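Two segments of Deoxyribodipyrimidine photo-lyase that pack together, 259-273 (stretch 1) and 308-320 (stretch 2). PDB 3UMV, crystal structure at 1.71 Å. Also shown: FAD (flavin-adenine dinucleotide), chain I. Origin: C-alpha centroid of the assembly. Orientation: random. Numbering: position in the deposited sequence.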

ATOM      1  N   GLY A 259      14.249 -16.526   1.585  1.00 35.58           N
ATOM      2  CA  GLY A 259      13.011 -15.988   2.126  1.00 30.22           C
ATOM      3  C   GLY A 259      13.278 -15.164   3.377  1.00 28.27           C
ATOM      4  O   GLY A 259      14.249 -15.419   4.094  1.00 31.98           O
ATOM      5  N   PHE A 260      12.436 -14.167   3.638  1.00 20.27           N
ATOM      6  CA  PHE A 260      12.624 -13.339   4.824  1.00 19.62           C
ATOM      7  C   PHE A 260      12.505 -14.170   6.112  1.00 21.19           C
ATOM      8  O   PHE A 260      13.393 -14.143   6.966  1.00 21.99           O
ATOM      9  CB  PHE A 260      11.626 -12.172   4.836  1.00 18.34           C
ATOM     10  CG  PHE A 260      11.702 -11.320   6.077  1.00 20.74           C
ATOM     11  CD1 PHE A 260      12.847 -10.595   6.369  1.00 21.46           C
ATOM     12  CD2 PHE A 260      10.629 -11.258   6.958  1.00 19.61           C
ATOM     13  CE1 PHE A 260      12.926  -9.819   7.508  1.00 22.48           C
ATOM     14  CE2 PHE A 260      10.695 -10.484   8.104  1.00 20.80           C
ATOM     15  CZ  PHE A 260      11.844  -9.748   8.378  1.00 19.54           C
ATOM     16  N   LEU A 261      11.413 -14.913   6.248  1.00 19.17           N
ATOM     17  CA  LEU A 261      11.155 -15.610   7.509  1.00 22.71           C
ATOM     18  C   LEU A 261      12.030 -16.835   7.648  1.00 26.35           C
ATOM     19  O   LEU A 261      12.294 -17.292   8.757  1.00 30.78           O
ATOM     20  CB  LEU A 261       9.688 -16.002   7.650  1.00 23.86           C
ATOM     21  CG  LEU A 261       8.749 -14.817   7.834  1.00 25.89           C
ATOM     22  CD1 LEU A 261       7.338 -15.341   8.037  1.00 23.70           C
ATOM     23  CD2 LEU A 261       9.198 -13.940   9.002  1.00 22.39           C
ATOM     24  N   THR A 262      12.492 -17.353   6.518  1.00 26.42           N
ATOM     25  CA  THR A 262      13.331 -18.540   6.536  1.00 28.91           C
ATOM     26  C   THR A 262      14.807 -18.233   6.771  1.00 31.87           C
ATOM     27  O   THR A 262      15.491 -18.993   7.453  1.00 35.95           O
ATOM     28  CB  THR A 262      13.155 -19.388   5.257  1.00 37.22           C
ATOM     29  OG1 THR A 262      13.179 -18.535   4.109  1.00 39.75           O
ATOM     30  CG2 THR A 262      11.824 -20.123   5.285  1.00 38.28           C
ATOM     31  N   LYS A 263      15.290 -17.110   6.239  1.00 31.27           N
ATOM     32  CA  LYS A 263      16.731 -16.858   6.196  1.00 37.21           C
ATOM     33  C   LYS A 263      17.210 -15.507   6.740  1.00 36.01           C
ATOM     34  O   LYS A 263      18.414 -15.300   6.887  1.00 36.01           O
ATOM     35  CB  LYS A 263      17.243 -17.049   4.761  1.00 41.26           C
ATOM     36  CG  LYS A 263      17.351 -18.505   4.322  1.00 48.85           C
ATOM     37  CD  LYS A 263      18.569 -19.174   4.961  1.00 54.25           C
ATOM     38  CE  LYS A 263      18.869 -20.525   4.332  1.00 59.85           C
ATOM     39  NZ  LYS A 263      17.866 -21.560   4.706  1.00 62.29           N
ATOM     40  N   ARG A 264      16.295 -14.585   7.034  1.00 30.71           N
ATOM     41  CA  ARG A 264      16.718 -13.233   7.406  1.00 28.33           C
ATOM     42  C   ARG A 264      16.018 -12.629   8.632  1.00 29.30           C
ATOM     43  O   ARG A 264      16.418 -11.581   9.122  1.00 33.76           O
ATOM     44  CB  ARG A 264      16.613 -12.289   6.192  1.00 29.22           C
ATOM     45  CG  ARG A 264      17.527 -12.709   5.038  1.00 34.29           C
ATOM     46  CD  ARG A 264      17.405 -11.822   3.804  1.00 35.35           C
ATOM     47  NE  ARG A 264      16.126 -11.983   3.118  1.00 36.16           N
ATOM     48  CZ  ARG A 264      15.178 -11.054   3.096  1.00 35.84           C
ATOM     49  NH1 ARG A 264      14.042 -11.265   2.449  1.00 38.52           N
ATOM     50  NH2 ARG A 264      15.375  -9.905   3.721  1.00 34.85           N
ATOM     51  N   ILE A 265      14.989 -13.292   9.141  1.00 30.97           N
ATOM     52  CA  ILE A 265      14.210 -12.746  10.250  1.00 31.05           C
ATOM     53  C   ILE A 265      15.039 -12.492  11.514  1.00 35.25           C
ATOM     54  O   ILE A 265      14.790 -11.538  12.255  1.00 34.03           O
ATOM     55  CB  ILE A 265      13.041 -13.686  10.615  1.00 32.52           C
ATOM     56  CG1 ILE A 265      12.265 -13.138  11.815  1.00 33.38           C
ATOM     57  CG2 ILE A 265      13.546 -15.100  10.884  1.00 37.82           C
ATOM     58  CD1 ILE A 265      11.640 -11.778  11.559  1.00 31.23           C
ATOM     59  N   LYS A 266      16.016 -13.355  11.765  1.00 39.68           N
ATOM     60  CA  LYS A 266      16.732 -13.325  13.036  1.00 42.73           C
ATOM     61  C   LYS A 266      17.308 -11.972  13.412  1.00 41.47           C
ATOM     62  O   LYS A 266      17.163 -11.531  14.549  1.00 46.34           O
ATOM     63  CB  LYS A 266      17.831 -14.388  13.076  1.00 49.33           C
ATOM     64  CG  LYS A 266      17.338 -15.713  13.592  1.00 52.27           C
ATOM     65  CD  LYS A 266      18.489 -16.613  14.005  1.00 54.16           C
ATOM     66  CE  LYS A 266      17.980 -17.765  14.853  1.00 55.79           C
ATOM     67  NZ  LYS A 266      16.690 -18.258  14.313  1.00 53.12           N
ATOM     68  N   SER A 267      17.969 -11.317  12.470  1.00 34.58           N
ATOM     69  CA  SER A 267      18.623 -10.060  12.781  1.00 38.59           C
ATOM     70  C   SER A 267      17.706  -8.834  12.648  1.00 33.33           C
ATOM     71  O   SER A 267      18.176  -7.705  12.769  1.00 31.81           O
ATOM     72  CB  SER A 267      19.870  -9.894  11.923  1.00 45.17           C
ATOM     73  N   TYR A 268      16.407  -9.050  12.432  1.00 30.54           N
ATOM     74  CA  TYR A 268      15.502  -7.941  12.079  1.00 30.35           C
ATOM     75  C   TYR A 268      15.447  -6.816  13.113  1.00 30.26           C
ATOM     76  O   TYR A 268      15.602  -5.649  12.773  1.00 29.18           O
ATOM     77  CB  TYR A 268      14.082  -8.441  11.783  1.00 29.46           C
ATOM     78  CG  TYR A 268      13.141  -7.333  11.361  1.00 24.22           C
ATOM     79  CD1 TYR A 268      13.245  -6.753  10.102  1.00 20.61           C
ATOM     80  CD2 TYR A 268      12.163  -6.854  12.226  1.00 23.69           C
ATOM     81  CE1 TYR A 268      12.393  -5.729   9.710  1.00 18.01           C
ATOM     82  CE2 TYR A 268      11.303  -5.834  11.840  1.00 23.04           C
ATOM     83  CZ  TYR A 268      11.429  -5.278  10.587  1.00 22.32           C
ATOM     84  OH  TYR A 268      10.576  -4.269  10.210  1.00 26.70           O
ATOM     85  N   GLU A 269      15.203  -7.148  14.374  1.00 33.18           N
ATOM     86  CA  GLU A 269      15.043  -6.088  15.360  1.00 38.38           C
ATOM     87  C   GLU A 269      16.297  -5.217  15.470  1.00 39.31           C
ATOM     88  O   GLU A 269      16.202  -4.012  15.694  1.00 38.84           O
ATOM     89  CB  GLU A 269      14.668  -6.643  16.734  1.00 49.46           C
ATOM     90  CG  GLU A 269      14.227  -5.554  17.701  1.00 58.19           C
ATOM     91  CD  GLU A 269      13.988  -6.066  19.106  1.00 67.71           C
ATOM     92  OE1 GLU A 269      13.011  -5.613  19.743  1.00 68.56           O
ATOM     93  OE2 GLU A 269      14.783  -6.910  19.578  1.00 73.06           O
ATOM     94  N   THR A 270      17.468  -5.824  15.304  1.00 41.24           N
ATOM     95  CA  THR A 270      18.715  -5.091  15.525  1.00 49.00           C
ATOM     96  C   THR A 270      19.333  -4.511  14.247  1.00 43.94           C
ATOM     97  O   THR A 270      20.261  -3.703  14.318  1.00 49.65           O
ATOM     98  CB  THR A 270      19.769  -5.942  16.277  1.00 59.32           C
ATOM     99  OG1 THR A 270      19.979  -7.180  15.585  1.00 64.30           O
ATOM    100  CG2 THR A 270      19.310  -6.236  17.705  1.00 61.54           C
ATOM    101  N   ASP A 271      18.815  -4.904  13.088  1.00 32.82           N
ATOM    102  CA  ASP A 271      19.379  -4.442  11.821  1.00 26.87           C
ATOM    103  C   ASP A 271      18.456  -3.561  10.975  1.00 26.63           C
ATOM    104  O   ASP A 271      18.929  -2.857  10.085  1.00 27.32           O
ATOM    105  CB  ASP A 271      19.878  -5.630  10.992  1.00 28.53           C
ATOM    106  CG  ASP A 271      21.151  -6.253  11.571  1.00 38.55           C
ATOM    107  OD1 ASP A 271      21.467  -7.410  11.219  1.00 41.87           O
ATOM    108  OD2 ASP A 271      21.838  -5.585  12.378  1.00 41.31           O
ATOM    109  N   ARG A 272      17.158  -3.577  11.260  1.00 24.78           N
ATOM    110  CA  ARG A 272      16.196  -2.860  10.420  1.00 24.24           C
ATOM    111  C   ARG A 272      16.439  -1.351  10.364  1.00 25.14           C
ATOM    112  O   ARG A 272      16.027  -0.688   9.417  1.00 24.32           O
ATOM    113  CB  ARG A 272      14.765  -3.134  10.870  1.00 27.12           C
ATOM    114  CG  ARG A 272      14.420  -2.549  12.213  1.00 31.40           C
ATOM    115  CD  ARG A 272      12.959  -2.819  12.543  1.00 36.40           C
ATOM    116  NE  ARG A 272      12.497  -1.971  13.635  1.00 40.46           N
ATOM    117  CZ  ARG A 272      11.929  -0.781  13.468  1.00 40.66           C
ATOM    118  NH1 ARG A 272      11.734  -0.295  12.247  1.00 39.95           N
ATOM    119  NH2 ARG A 272      11.544  -0.078  14.525  1.00 43.93           N
ATOM    120  N   ASN A 273      17.106  -0.803  11.372  1.00 26.31           N
ATOM    121  CA  ASN A 273      17.402   0.627  11.362  1.00 26.06           C
ATOM    122  C   ASN A 273      18.748   0.986  10.734  1.00 27.87           C
ATOM    123  O   ASN A 273      19.160   2.150  10.769  1.00 31.98           O
ATOM    124  CB  ASN A 273      17.295   1.206  12.774  1.00 27.17           C
ATOM    125  CG  ASN A 273      15.874   1.177  13.305  1.00 31.93           C
ATOM    126  OD1 ASN A 273      14.954   1.688  12.667  1.00 33.45           O
ATOM    127  ND2 ASN A 273      15.684   0.555  14.465  1.00 35.44           N
ATOM    128  N   LEU A 308      11.361 -19.287  17.283  1.00 28.80           N
ATOM    129  CA  LEU A 308      12.763 -19.363  16.876  1.00 30.69           C
ATOM    130  C   LEU A 308      13.483 -18.019  17.021  1.00 32.44           C
ATOM    131  O   LEU A 308      14.700 -17.974  17.164  1.00 34.95           O
ATOM    132  CB  LEU A 308      12.875 -19.863  15.433  1.00 31.79           C
ATOM    133  CG  LEU A 308      12.224 -21.201  15.090  1.00 35.09           C
ATOM    134  CD1 LEU A 308      12.179 -21.398  13.580  1.00 36.76           C
ATOM    135  CD2 LEU A 308      12.964 -22.350  15.770  1.00 35.16           C
ATOM    136  N   SER A 309      12.731 -16.925  16.974  1.00 32.26           N
ATOM    137  CA  SER A 309      13.319 -15.588  17.038  1.00 34.02           C
ATOM    138  C   SER A 309      12.318 -14.624  17.642  1.00 30.55           C
ATOM    139  O   SER A 309      11.844 -13.721  16.957  1.00 29.04           O
ATOM    140  CB  SER A 309      13.685 -15.100  15.633  1.00 39.48           C
ATOM    141  OG  SER A 309      14.352 -16.106  14.889  1.00 44.65           O
ATOM    142  N   PRO A 310      11.988 -14.816  18.925  1.00 31.06           N
ATOM    143  CA  PRO A 310      10.887 -14.088  19.568  1.00 29.54           C
ATOM    144  C   PRO A 310      10.987 -12.561  19.456  1.00 29.53           C
ATOM    145  O   PRO A 310      10.012 -11.938  19.054  1.00 31.11           O
ATOM    146  CB  PRO A 310      10.945 -14.560  21.031  1.00 33.98           C
ATOM    147  CG  PRO A 310      12.272 -15.244  21.183  1.00 37.66           C
ATOM    148  CD  PRO A 310      12.620 -15.783  19.838  1.00 34.94           C
ATOM    149  N   LYS A 311      12.123 -11.973  19.802  1.00 31.16           N
ATOM    150  CA  LYS A 311      12.249 -10.514  19.753  1.00 33.86           C
ATOM    151  C   LYS A 311      12.109  -9.928  18.342  1.00 31.40           C
ATOM    152  O   LYS A 311      11.457  -8.892  18.150  1.00 27.80           O
ATOM    153  CB  LYS A 311      13.558 -10.059  20.400  1.00 43.50           C
ATOM    154  CG  LYS A 311      13.359  -9.372  21.742  1.00 51.36           C
ATOM    155  CD  LYS A 311      12.602 -10.266  22.710  1.00 59.00           C
ATOM    156  CE  LYS A 311      11.457  -9.520  23.395  1.00 63.29           C
ATOM    157  NZ  LYS A 311      10.359  -9.143  22.451  1.00 63.21           N
ATOM    158  N   SER A 312      12.720 -10.580  17.359  1.00 27.31           N
ATOM    159  CA  SER A 312      12.677 -10.077  15.993  1.00 27.88           C
ATOM    160  C   SER A 312      11.285 -10.244  15.395  1.00 23.49           C
ATOM    161  O   SER A 312      10.769  -9.349  14.728  1.00 26.50           O
ATOM    162  CB  SER A 312      13.705 -10.792  15.119  1.00 36.17           C
ATOM    163  OG  SER A 312      15.021 -10.473  15.533  1.00 38.28           O
ATOM    164  N   VAL A 313      10.675 -11.395  15.646  1.00 25.93           N
ATOM    165  CA  VAL A 313       9.330 -11.614  15.141  1.00 23.51           C
ATOM    166  C   VAL A 313       8.340 -10.627  15.756  1.00 22.09           C
ATOM    167  O   VAL A 313       7.510 -10.069  15.049  1.00 21.71           O
ATOM    168  CB  VAL A 313       8.863 -13.061  15.350  1.00 25.78           C
ATOM    169  CG1 VAL A 313       7.352 -13.159  15.152  1.00 23.49           C
ATOM    170  CG2 VAL A 313       9.600 -13.981  14.388  1.00 23.28           C
ATOM    171  N   ASP A 314       8.428 -10.412  17.067  1.00 24.16           N
ATOM    172  CA  ASP A 314       7.590  -9.409  17.722  1.00 26.43           C
ATOM    173  C   ASP A 314       7.743  -8.024  17.069  1.00 24.05           C
ATOM    174  O   ASP A 314       6.757  -7.322  16.839  1.00 22.65           O
ATOM    175  CB  ASP A 314       7.897  -9.335  19.221  1.00 29.03           C
ATOM    176  CG  ASP A 314       7.356 -10.540  19.991  1.00 33.75           C
ATOM    177  OD1 ASP A 314       7.456 -10.551  21.241  1.00 31.95           O
ATOM    178  OD2 ASP A 314       6.819 -11.463  19.347  1.00 31.23           O
ATOM    179  N   ALA A 315       8.980  -7.644  16.767  1.00 19.87           N
ATOM    180  CA  ALA A 315       9.256  -6.347  16.168  1.00 20.16           C
ATOM    181  C   ALA A 315       8.707  -6.264  14.742  1.00 20.61           C
ATOM    182  O   ALA A 315       8.135  -5.252  14.345  1.00 20.96           O
ATOM    183  CB  ALA A 315      10.750  -6.074  16.191  1.00 22.33           C
ATOM    184  N   PHE A 316       8.882  -7.336  13.981  1.00 18.54           N
ATOM    185  CA  PHE A 316       8.315  -7.443  12.639  1.00 18.08           C
ATOM    186  C   PHE A 316       6.787  -7.284  12.654  1.00 16.79           C
ATOM    187  O   PHE A 316       6.235  -6.476  11.912  1.00 18.43           O
ATOM    188  CB  PHE A 316       8.709  -8.780  12.018  1.00 21.75           C
ATOM    189  CG  PHE A 316       8.144  -9.008  10.639  1.00 22.52           C
ATOM    190  CD1 PHE A 316       7.295 -10.075  10.400  1.00 21.62           C
ATOM    191  CD2 PHE A 316       8.468  -8.163   9.585  1.00 18.63           C
ATOM    192  CE1 PHE A 316       6.774 -10.306   9.133  1.00 17.47           C
ATOM    193  CE2 PHE A 316       7.953  -8.392   8.311  1.00 15.80           C
ATOM    194  CZ  PHE A 316       7.096  -9.464   8.095  1.00 17.00           C
ATOM    195  N   LEU A 317       6.117  -8.055  13.504  1.00 21.79           N
ATOM    196  CA  LEU A 317       4.665  -7.973  13.663  1.00 18.11           C
ATOM    197  C   LEU A 317       4.187  -6.569  14.072  1.00 20.61           C
ATOM    198  O   LEU A 317       3.103  -6.148  13.680  1.00 19.66           O
ATOM    199  CB  LEU A 317       4.189  -9.029  14.663  1.00 17.81           C
ATOM    200  CG  LEU A 317       4.138 -10.468  14.131  1.00 19.93           C
ATOM    201  CD1 LEU A 317       4.013 -11.486  15.281  1.00 22.38           C
ATOM    202  CD2 LEU A 317       3.008 -10.627  13.116  1.00 20.30           C
ATOM    203  N   GLU A 318       4.976  -5.858  14.873  1.00 18.73           N
ATOM    204  CA  GLU A 318       4.633  -4.482  15.249  1.00 20.42           C
ATOM    205  C   GLU A 318       4.576  -3.565  14.011  1.00 20.15           C
ATOM    206  O   GLU A 318       3.649  -2.753  13.851  1.00 18.64           O
ATOM    207  CB  GLU A 318       5.619  -3.952  16.307  1.00 25.57           C
ATOM    208  CG  GLU A 318       5.535  -2.448  16.601  1.00 26.76           C
ATOM    209  CD  GLU A 318       4.245  -2.030  17.312  1.00 28.13           C
ATOM    210  OE1 GLU A 318       3.913  -0.821  17.276  1.00 25.25           O
ATOM    211  OE2 GLU A 318       3.570  -2.900  17.906  1.00 30.67           O
ATOM    212  N   GLU A 319       5.556  -3.697  13.126  1.00 15.07           N
ATOM    213  CA  GLU A 319       5.586  -2.850  11.931  1.00 16.23           C
ATOM    214  C   GLU A 319       4.553  -3.346  10.923  1.00 16.96           C
ATOM    215  O   GLU A 319       3.789  -2.561  10.343  1.00 15.05           O
ATOM    216  CB  GLU A 319       6.993  -2.828  11.311  1.00 18.47           C
ATOM    217  CG  GLU A 319       8.120  -2.534  12.305  1.00 21.66           C
ATOM    218  CD  GLU A 319       8.051  -1.135  12.894  1.00 26.75           C
ATOM    219  OE1 GLU A 319       7.962  -0.154  12.118  1.00 25.15           O
ATOM    220  OE2 GLU A 319       8.088  -1.010  14.135  1.00 31.66           O
ATOM    221  N   LEU A 320       4.492  -4.663  10.750  1.00 13.92           N
ATOM    222  CA  LEU A 320       3.632  -5.250   9.739  1.00 12.82           C
ATOM    223  C   LEU A 320       2.135  -5.065  10.019  1.00 18.61           C
ATOM    224  O   LEU A 320       1.358  -4.876   9.085  1.00 18.90           O
ATOM    225  CB  LEU A 320       3.938  -6.746   9.599  1.00 15.26           C
ATOM    226  CG  LEU A 320       3.002  -7.536   8.686  1.00 19.46           C
ATOM    227  CD1 LEU A 320       3.272  -7.173   7.247  1.00 17.33           C
ATOM    228  CD2 LEU A 320       3.210  -9.026   8.904  1.00 20.35           C
TER
HETATM  229  PA  FAD I 801      10.054  -3.881   6.848  1.00 15.32           P
HETATM  230  O1A FAD I 801      10.887  -3.226   7.908  1.00 20.21           O
HETATM  231  O2A FAD I 801      10.466  -5.287   6.509  1.00 16.35           O
HETATM  232  O5B FAD I 801       8.524  -3.821   7.311  1.00 16.20           O
HETATM  233  C5B FAD I 801       7.599  -4.831   6.972  1.00 20.26           C
HETATM  234  C4B FAD I 801       6.228  -4.208   6.689  1.00 15.98           C
HETATM  235  O4B FAD I 801       5.738  -3.473   7.801  1.00 14.28           O
HETATM  236  C3B FAD I 801       6.289  -3.197   5.561  1.00 17.49           C
HETATM  237  O3B FAD I 801       6.213  -3.822   4.301  1.00 17.24           O
HETATM  238  C2B FAD I 801       5.067  -2.373   5.841  1.00 14.42           C
HETATM  239  O2B FAD I 801       3.912  -3.090   5.446  1.00 18.60           O
HETATM  240  C1B FAD I 801       5.065  -2.319   7.347  1.00 15.20           C
HETATM  241  N9A FAD I 801       5.739  -1.104   7.832  1.00 14.24           N
HETATM  242  C8A FAD I 801       7.052  -0.960   8.194  1.00 16.30           C
HETATM  243  N7A FAD I 801       7.232   0.323   8.587  1.00 13.66           N
HETATM  244  C5A FAD I 801       6.054   0.996   8.463  1.00 13.15           C
HETATM  245  C6A FAD I 801       5.645   2.311   8.716  1.00 14.39           C
HETATM  246  N6A FAD I 801       6.455   3.208   9.277  1.00 18.62           N
HETATM  247  N1A FAD I 801       4.338   2.679   8.485  1.00 14.33           N
HETATM  248  C2A FAD I 801       3.436   1.752   8.016  1.00 16.42           C
HETATM  249  N3A FAD I 801       3.840   0.459   7.763  1.00 15.00           N
HETATM  250  C4A FAD I 801       5.119   0.093   7.997  1.00 14.60           C
HETATM  251  N1  FAD I 801       5.519   2.558   3.364  1.00  9.88           N
HETATM  252  C2  FAD I 801       4.861   2.112   2.256  1.00 14.62           C
HETATM  253  O2  FAD I 801       4.408   0.967   2.283  1.00 15.69           O
HETATM  254  N3  FAD I 801       4.694   2.937   1.157  1.00 11.32           N
HETATM  255  C4  FAD I 801       5.207   4.221   1.157  1.00 13.20           C
HETATM  256  O4  FAD I 801       5.061   4.953   0.173  1.00 14.63           O
HETATM  257  C4X FAD I 801       5.866   4.670   2.296  1.00 15.67           C
HETATM  258  N5  FAD I 801       6.411   5.931   2.355  1.00 16.42           N
HETATM  259  C5X FAD I 801       7.045   6.367   3.502  1.00 13.22           C
HETATM  260  C6  FAD I 801       7.568   7.666   3.564  1.00 10.28           C
HETATM  261  C7  FAD I 801       8.215   8.108   4.722  1.00 10.31           C
HETATM  262  C7M FAD I 801       8.756   9.513   4.768  1.00  9.76           C
HETATM  263  C8  FAD I 801       8.341   7.238   5.810  1.00 11.96           C
HETATM  264  C8M FAD I 801       9.028   7.654   7.077  1.00 12.83           C
HETATM  265  C9  FAD I 801       7.831   5.954   5.731  1.00  9.70           C
HETATM  266  C9A FAD I 801       7.185   5.521   4.588  1.00 11.51           C
HETATM  267  N10 FAD I 801       6.682   4.237   4.518  1.00 10.48           N
HETATM  268  C10 FAD I 801       6.024   3.834   3.382  1.00  9.86           C
HETATM  269  C1' FAD I 801       6.809   3.260   5.678  1.00 12.56           C
HETATM  270  C2' FAD I 801       8.095   2.375   5.631  1.00 12.97           C
HETATM  271  O2' FAD I 801       9.305   3.104   5.393  1.00 14.04           O
HETATM  272  C3' FAD I 801       8.030   1.232   4.601  1.00 12.98           C
HETATM  273  O3' FAD I 801       6.832   0.522   4.775  1.00 13.37           O
HETATM  274  C4' FAD I 801       9.195   0.245   4.716  1.00 15.73           C
HETATM  275  O4' FAD I 801      10.420   0.930   4.540  1.00 18.20           O
HETATM  276  C5' FAD I 801       9.003  -0.842   3.660  1.00 13.94           C
HETATM  277  O5' FAD I 801      10.118  -1.678   3.462  1.00 11.85           O
HETATM  278  P   FAD I 801      10.048  -3.205   3.950  1.00 13.52           P
HETATM  279  O1P FAD I 801       8.795  -3.880   3.428  1.00 15.62           O
HETATM  280  O2P FAD I 801      11.310  -3.916   3.536  1.00 14.02           O
HETATM  281  O3P FAD I 801      10.039  -2.915   5.537  1.00 15.16           O
HETATM  282  O   HOH W   1      10.861  -7.152  20.000  1.00 35.32           O

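The shortest hydrogen bond between these stretches runs from a side chain to a backbone carbonyl at a break between helices: S312 OG donates to K266 O across a short 2.6 Å. K266 lies between the helical turn 260-263 and the helix that begins at Y268, where its carbonyl is not taken up by a backbone hydrogen bond within the stretch. Serine suits the site because it is small, letting the backbones come close (E269 CA to S312 CA, 4.7 Å), and still carries a donor for an oxygen with no backbone partner in its own stretch.

Stretch 2 is helical from P310 onward, widening to a pi-type turn at 318-320, and it presents S312, A315, F316 and E319 as a hole for the side chain of Y268. The small A315 leaves room for the ring, whose CD2 lies 4.3 Å from A315 CB. F316 turns its ring edge toward the face of Y268, with planes at 88° and centroids 5.7 Å apart, an arrangement that sets the positive rim of one ring against the π cloud of the other. The tyrosine hydroxyl reaches past the helix to FAD, Y268 OH donating to O1A of the cofactor at 2.5 Å, so one residue serves both the packing and the cofactor.

F316 also meets F260 obliquely (CE2 to CE2, 3.5 Å). I265 fills the adjoining space, its CG1 3.8 Å from V313 CG2; the branched aliphatic side chains of I265 and V313 pack by apolar contact.

Charged residues complete the contact. K266 points its CA-to-CB bond away, but its long chain returns to let NZ donate to S309 OG at 3.2 Å. R272 NH2 and E319 OE2, 3.6 Å apart, form a long salt bridge; the oxygen lies over the guanidinium face, so charge attraction alone joins them. A water donates to both E269 OE1 (2.7 Å) and K311 O (2.6 Å), bridging the stretches.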